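VapB family protein (PDB 5K8J) is the antitoxin of the VapBC1 toxin-antitoxin pair, inhibits its PIN-domain ribonuclease partner and binds DNA, probably through its dimeric N-terminal domain. Local coordinates at the interface of chains A and B. Residues are numbered along the deposited sequence; one frame, centred on the assembly and turned at random. Chains: chain A/B, VapB family protein.

Contact 1: the interface of chains A and B. Residues chain A 25, 31-33, 35, 37; chain B 12-14, 21, 23.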
loop_
_atom_site.group_PDB
_atom_site.type_symbol
_atom_site.label_atom_id
_atom_site.label_comp_id
_atom_site.label_asym_id
_atom_site.label_seq_id
_atom_site.Cartn_x
_atom_site.Cartn_y
_atom_site.Cartn_z
ATOM N N LEU A 25 7.196 -16.114 7.178
ATOM C CA LEU A 25 6.398 -15.060 7.789
ATOM C C LEU A 25 7.291 -13.883 8.157
ATOM O O LEU A 25 8.089 -13.987 9.104
ATOM C CB LEU A 25 5.667 -15.579 9.024
ATOM C CG LEU A 25 4.724 -16.757 8.774
ATOM C CD1 LEU A 25 3.923 -17.045 10.046
ATOM C CD2 LEU A 25 3.776 -16.463 7.585
ATOM N N PHE A 31 3.859 -14.788 14.206
ATOM C CA PHE A 31 3.291 -15.101 15.510
ATOM C C PHE A 31 4.414 -15.508 16.450
ATOM O O PHE A 31 5.492 -15.917 16.020
ATOM C CB PHE A 31 2.276 -16.249 15.419
ATOM C CG PHE A 31 1.020 -15.905 14.669
ATOM C CD1 PHE A 31 0.912 -16.173 13.312
ATOM C CD2 PHE A 31 -0.062 -15.333 15.323
ATOM C CE1 PHE A 31 -0.256 -15.858 12.616
ATOM C CE2 PHE A 31 -1.231 -15.015 14.643
ATOM C CZ PHE A 31 -1.323 -15.268 13.286
ATOM N N GLY A 32 4.148 -15.413 17.745
ATOM C CA GLY A 32 5.114 -15.937 18.699
ATOM C C GLY A 32 5.477 -17.391 18.454
ATOM O O GLY A 32 4.652 -18.167 17.964
ATOM N N ALA A 33 6.701 -17.786 18.821
ATOM C CA ALA A 33 7.168 -19.142 18.545
ATOM C C ALA A 33 6.502 -20.204 19.417
ATOM O O ALA A 33 6.579 -21.389 19.087
ATOM C CB ALA A 33 8.681 -19.228 18.730
ATOM N N VAL A 35 3.186 -19.937 20.205
ATOM C CA VAL A 35 1.755 -19.816 19.952
ATOM C C VAL A 35 1.314 -20.980 19.077
ATOM O O VAL A 35 1.756 -21.114 17.931
ATOM C CB VAL A 35 1.423 -18.477 19.286
ATOM C CG1 VAL A 35 -0.079 -18.317 19.165
ATOM C CG2 VAL A 35 2.039 -17.329 20.078
ATOM N N LEU A 37 -1.134 -22.467 16.571
ATOM C CA LEU A 37 -1.936 -21.838 15.532
ATOM C C LEU A 37 -2.918 -22.841 14.962
ATOM O O LEU A 37 -2.643 -24.047 14.884
ATOM C CB LEU A 37 -1.068 -21.310 14.384
ATOM C CG LEU A 37 0.019 -20.324 14.818
ATOM C CD1 LEU A 37 0.931 -20.002 13.653
ATOM C CD2 LEU A 37 -0.575 -19.089 15.358
ATOM N N GLY B 12 -0.574 -26.165 14.357
ATOM C CA GLY B 12 0.872 -26.232 14.424
ATOM C C GLY B 12 1.441 -24.954 14.991
ATOM O O GLY B 12 0.725 -23.993 15.262
ATOM N N LYS B 13 2.752 -24.980 15.208
ATOM C CA LYS B 13 3.495 -23.798 15.606
ATOM C C LYS B 13 4.433 -23.387 14.482
ATOM O O LYS B 13 4.749 -24.170 13.583
ATOM C CB LYS B 13 4.290 -24.053 16.890
ATOM C CG LYS B 13 3.425 -24.172 18.136
ATOM C CD LYS B 13 4.257 -24.475 19.387
ATOM C CE LYS B 13 3.350 -24.723 20.587
ATOM N NZ LYS B 13 4.077 -24.666 21.883
ATOM N N THR B 14 4.865 -22.138 14.533
ATOM C CA THR B 14 5.874 -21.691 13.597
ATOM C C THR B 14 7.216 -22.342 13.936
ATOM O O THR B 14 7.429 -22.842 15.041
ATOM C CB THR B 14 5.986 -20.171 13.635
ATOM O OG1 THR B 14 6.568 -19.759 14.880
ATOM C CG2 THR B 14 4.586 -19.521 13.473
ATOM N N GLU B 21 11.018 -16.550 10.704
ATOM C CA GLU B 21 9.963 -17.486 11.045
ATOM C C GLU B 21 9.262 -17.999 9.791
ATOM O O GLU B 21 9.188 -17.306 8.773
ATOM C CB GLU B 21 8.946 -16.810 11.961
ATOM C CG GLU B 21 7.921 -17.757 12.543
ATOM C CD GLU B 21 6.992 -17.075 13.526
ATOM O OE1 GLU B 21 5.889 -16.647 13.118
ATOM O OE2 GLU B 21 7.368 -16.960 14.710
ATOM N N VAL B 23 5.946 -21.161 8.581
ATOM C CA VAL B 23 4.974 -22.185 8.959
ATOM C C VAL B 23 4.992 -23.275 7.909
ATOM O O VAL B 23 5.067 -22.990 6.706
ATOM C CB VAL B 23 3.530 -21.638 9.115
ATOM C CG1 VAL B 23 3.433 -20.760 10.321
ATOM C CG2 VAL B 23 3.073 -20.906 7.858
HETATM O O HOH W 1 10.325 -13.723 10.258
HETATM O O HOH W 2 4.028 -20.099 16.515
#
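This is a strand-paired homodimer interface, in which A:Leu25 and A:Leu37 add their backbones antiparallel to B:Glu21 and B:Gly12, tying two copies of the intertwined SpoVT/AbrB-type N-terminal domain together. A:Leu25 N gives an almost straight bond to B:Glu21 O at 2.8 Å (174° at H), although the donor stands above the carbonyl plane. On the other side of that residue pair, water 1 joins A:Leu25 O to B:Glu21 N. At the second pairing A:Leu37 and B:Gly12 exchange two backbone bonds, of which A:Leu37 N to B:Gly12 O measures 2.7 Å.

The side chain of B:Glu21 runs extended from the strand, CG anti to the backbone N (chi1 -171°), and brings its carboxylate tip to the backbone of A:Phe31. OE1 uses its syn lone pair to take the A:Phe31 N-H at 3.0 Å, in a markedly bent bond. B:Glu21 OE2 is modelled 2.5 Å from the carbonyl A:Phe31 O, too short for two acceptors unless they share a proton, which the model does not show, so the carboxylate's position is doubtful in detail.

B:Thr14 sets its two branches to different tasks: OG1, between the backbone N and carbonyl carbon (chi1 70°), reaches water 2, while CG2 meets A:Leu37 CD1 at 3.7 Å. Water 2 is gripped by OG1 and N of B:Thr14 and by the carbonyls of A:Gly32 and A:Val35. Nearby, A:Leu25 CD1 touches B:Val23 CG1 at 3.8 Å, crossing it at about a right angle. The patch thus fastens the A:Phe31 to A:Val35 loop onto the partner and holds together the dimer that probably carries the DNA-binding surface.

Contact 2: the interface of chains A and B. Residues chain A 23-26, 29, 31, 48; chain B 23, 39, 46, 48.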
loop_
_atom_site.group_PDB
_atom_site.type_symbol
_atom_site.label_atom_id
_atom_site.label_comp_id
_atom_site.label_asym_id
_atom_site.label_seq_id
_atom_site.Cartn_x
_atom_site.Cartn_y
_atom_site.Cartn_z
ATOM N N VAL A 23 6.020 -21.594 4.288
ATOM C CA VAL A 23 5.799 -20.205 3.901
ATOM C C VAL A 23 6.481 -19.323 4.937
ATOM O O VAL A 23 6.239 -19.467 6.141
ATOM C CB VAL A 23 4.295 -19.855 3.803
ATOM C CG1 VAL A 23 4.098 -18.370 3.456
ATOM C CG2 VAL A 23 3.626 -20.717 2.769
ATOM N N ARG A 24 7.324 -18.409 4.467
ATOM C CA ARG A 24 8.001 -17.481 5.362
ATOM C C ARG A 24 7.032 -16.444 5.904
ATOM O O ARG A 24 6.161 -15.932 5.185
ATOM C CB ARG A 24 9.138 -16.775 4.624
ATOM C CG ARG A 24 10.172 -17.699 4.069
ATOM C CD ARG A 24 11.208 -16.957 3.212
ATOM N NE ARG A 24 11.920 -17.878 2.333
ATOM C CZ ARG A 24 12.828 -18.751 2.754
ATOM N NH1 ARG A 24 13.138 -18.817 4.045
ATOM N NH2 ARG A 24 13.427 -19.565 1.892
ATOM N N LEU A 25 7.196 -16.114 7.178
ATOM C CA LEU A 25 6.398 -15.060 7.789
ATOM C C LEU A 25 7.291 -13.883 8.157
ATOM O O LEU A 25 8.089 -13.987 9.104
ATOM C CB LEU A 25 5.667 -15.579 9.024
ATOM C CG LEU A 25 4.724 -16.757 8.774
ATOM C CD1 LEU A 25 3.923 -17.045 10.046
ATOM C CD2 LEU A 25 3.776 -16.463 7.585
ATOM N N PRO A 26 7.201 -12.758 7.457
ATOM C CA PRO A 26 8.000 -11.599 7.857
ATOM C C PRO A 26 7.730 -11.207 9.302
ATOM O O PRO A 26 6.654 -11.449 9.852
ATOM C CB PRO A 26 7.558 -10.498 6.879
ATOM C CG PRO A 26 7.052 -11.231 5.678
ATOM C CD PRO A 26 6.432 -12.503 6.226
ATOM N N LEU A 29 4.460 -9.805 10.498
ATOM C CA LEU A 29 3.290 -10.662 10.377
ATOM C C LEU A 29 3.398 -11.900 11.259
ATOM O O LEU A 29 2.414 -12.632 11.389
ATOM C CB LEU A 29 3.100 -11.109 8.910
ATOM C CG LEU A 29 2.715 -10.080 7.838
ATOM C CD1 LEU A 29 3.879 -9.188 7.400
ATOM C CD2 LEU A 29 2.169 -10.800 6.645
ATOM N N PHE A 31 3.859 -14.788 14.206
ATOM C CA PHE A 31 3.291 -15.101 15.510
ATOM C C PHE A 31 4.414 -15.508 16.450
ATOM O O PHE A 31 5.492 -15.917 16.020
ATOM C CB PHE A 31 2.276 -16.249 15.419
ATOM C CG PHE A 31 1.020 -15.905 14.669
ATOM C CD1 PHE A 31 0.912 -16.173 13.312
ATOM C CD2 PHE A 31 -0.062 -15.333 15.323
ATOM C CE1 PHE A 31 -0.256 -15.858 12.616
ATOM C CE2 PHE A 31 -1.231 -15.015 14.643
ATOM C CZ PHE A 31 -1.323 -15.268 13.286
ATOM N N ILE A 48 -5.107 -18.182 9.268
ATOM C CA ILE A 48 -4.236 -18.647 10.350
ATOM C C ILE A 48 -4.442 -17.738 11.558
ATOM O O ILE A 48 -4.467 -16.513 11.413
ATOM C CB ILE A 48 -2.760 -18.631 9.891
ATOM C CG1 ILE A 48 -2.586 -19.516 8.656
ATOM C CG2 ILE A 48 -1.840 -19.105 11.009
ATOM C CD1 ILE A 48 -1.168 -19.506 8.075
ATOM N N VAL B 23 5.946 -21.161 8.581
ATOM C CA VAL B 23 4.974 -22.185 8.959
ATOM C C VAL B 23 4.992 -23.275 7.909
ATOM O O VAL B 23 5.067 -22.990 6.706
ATOM C CB VAL B 23 3.530 -21.638 9.115
ATOM C CG1 VAL B 23 3.433 -20.760 10.321
ATOM C CG2 VAL B 23 3.073 -20.906 7.858
ATOM N N LEU B 39 0.128 -12.041 1.682
ATOM C CA LEU B 39 -0.076 -12.274 3.102
ATOM C C LEU B 39 -0.592 -10.990 3.722
ATOM O O LEU B 39 -0.030 -9.917 3.487
ATOM C CB LEU B 39 1.234 -12.696 3.785
ATOM C CG LEU B 39 1.864 -14.035 3.434
ATOM C CD1 LEU B 39 2.546 -13.980 2.084
ATOM C CD2 LEU B 39 2.863 -14.392 4.515
ATOM N N LEU B 46 -4.077 -13.970 10.211
ATOM C CA LEU B 46 -3.214 -13.932 9.042
ATOM C C LEU B 46 -3.946 -14.642 7.905
ATOM O O LEU B 46 -4.345 -15.794 8.049
ATOM C CB LEU B 46 -1.893 -14.632 9.324
ATOM C CG LEU B 46 -0.950 -14.879 8.145
ATOM C CD1 LEU B 46 -0.573 -13.583 7.477
ATOM C CD2 LEU B 46 0.261 -15.629 8.631
ATOM N N ILE B 48 -3.685 -15.747 3.788
ATOM C CA ILE B 48 -2.735 -15.994 2.704
ATOM C C ILE B 48 -3.521 -16.470 1.487
ATOM O O ILE B 48 -4.352 -17.380 1.598
ATOM C CB ILE B 48 -1.663 -17.024 3.102
ATOM C CG1 ILE B 48 -1.019 -16.643 4.442
ATOM C CG2 ILE B 48 -0.603 -17.150 1.984
ATOM C CD1 ILE B 48 0.088 -17.602 4.879
#
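A:Leu25 and B:Leu46 meet methyl to methyl at the centre of this patch, CD2 to CD2 at 3.8 Å. The same A:Leu25 CD2 also meets B:Leu39 CD2, whose side chain comes in at about a right angle, so one methyl touches two leucines of the partner. B:Leu46 is sent inward by its first torsion, which puts CG anti to the backbone N (chi1 171°), and it divides its surface among several neighbours. Its CD2 faces A:Leu25, its CD1 approaches A:Leu29 CD2, and its CB comes to A:Phe31 CE1 at 3.9 Å.

A:Leu29 closes another side of the cluster. Its CD2 drives into the base of B:Leu39, 3.6 Å from CB, with the two side chains crossing at about a right angle. B:Leu39 CD2, the methyl that meets A:Leu25, also lies 3.7 Å from the backbone carbonyl A:Arg24 O. The isoleucines complete the packing: A:Ile48 lies alongside B:Leu46, pointing the same way, and its tip CD1 touches the tip CD1 of B:Ile48 at 3.9 Å.

Backbone bonds between antiparallel strands form the rim. The two Val23 residues pair with each other and exchange N-H and carbonyl, A:Val23 N to B:Val23 O being 3.0 Å. Farther round, A:Ile48 and B:Leu46 do likewise: B:Leu46 N reaches A:Ile48 O at 2.8 Å in a nearly straight bond (175° at H), and A:Ile48 N returns one to B:Leu46 O. With apolar groups inside and strand pairing outside, the patch makes a hydrophobic core shared by both chains, which suggests that each N-terminal domain relies on its partner for its fold.

Contact 1 and contact 2 are neighbouring parts of one two-fold interface, the centres of their C-alpha atoms about 8 Å apart. A:Leu25, A:Phe31 and B:Val23 belong to both, and strand 21-25 of each chain runs through the pair. Contact 1 supplies the water-bridged, polar flank with its clasped loop, whereas contact 2 supplies the greasy interior, drawing in strand 45-50 as well. Contact 2 reaches the two-fold axis, where A:Val23 and A:Ile48 meet their own copies, while contact 1 recurs on the other side with the chains exchanged. The N-terminal strands thus form a single entwined unit, with helix 55-64 following farther along the chain.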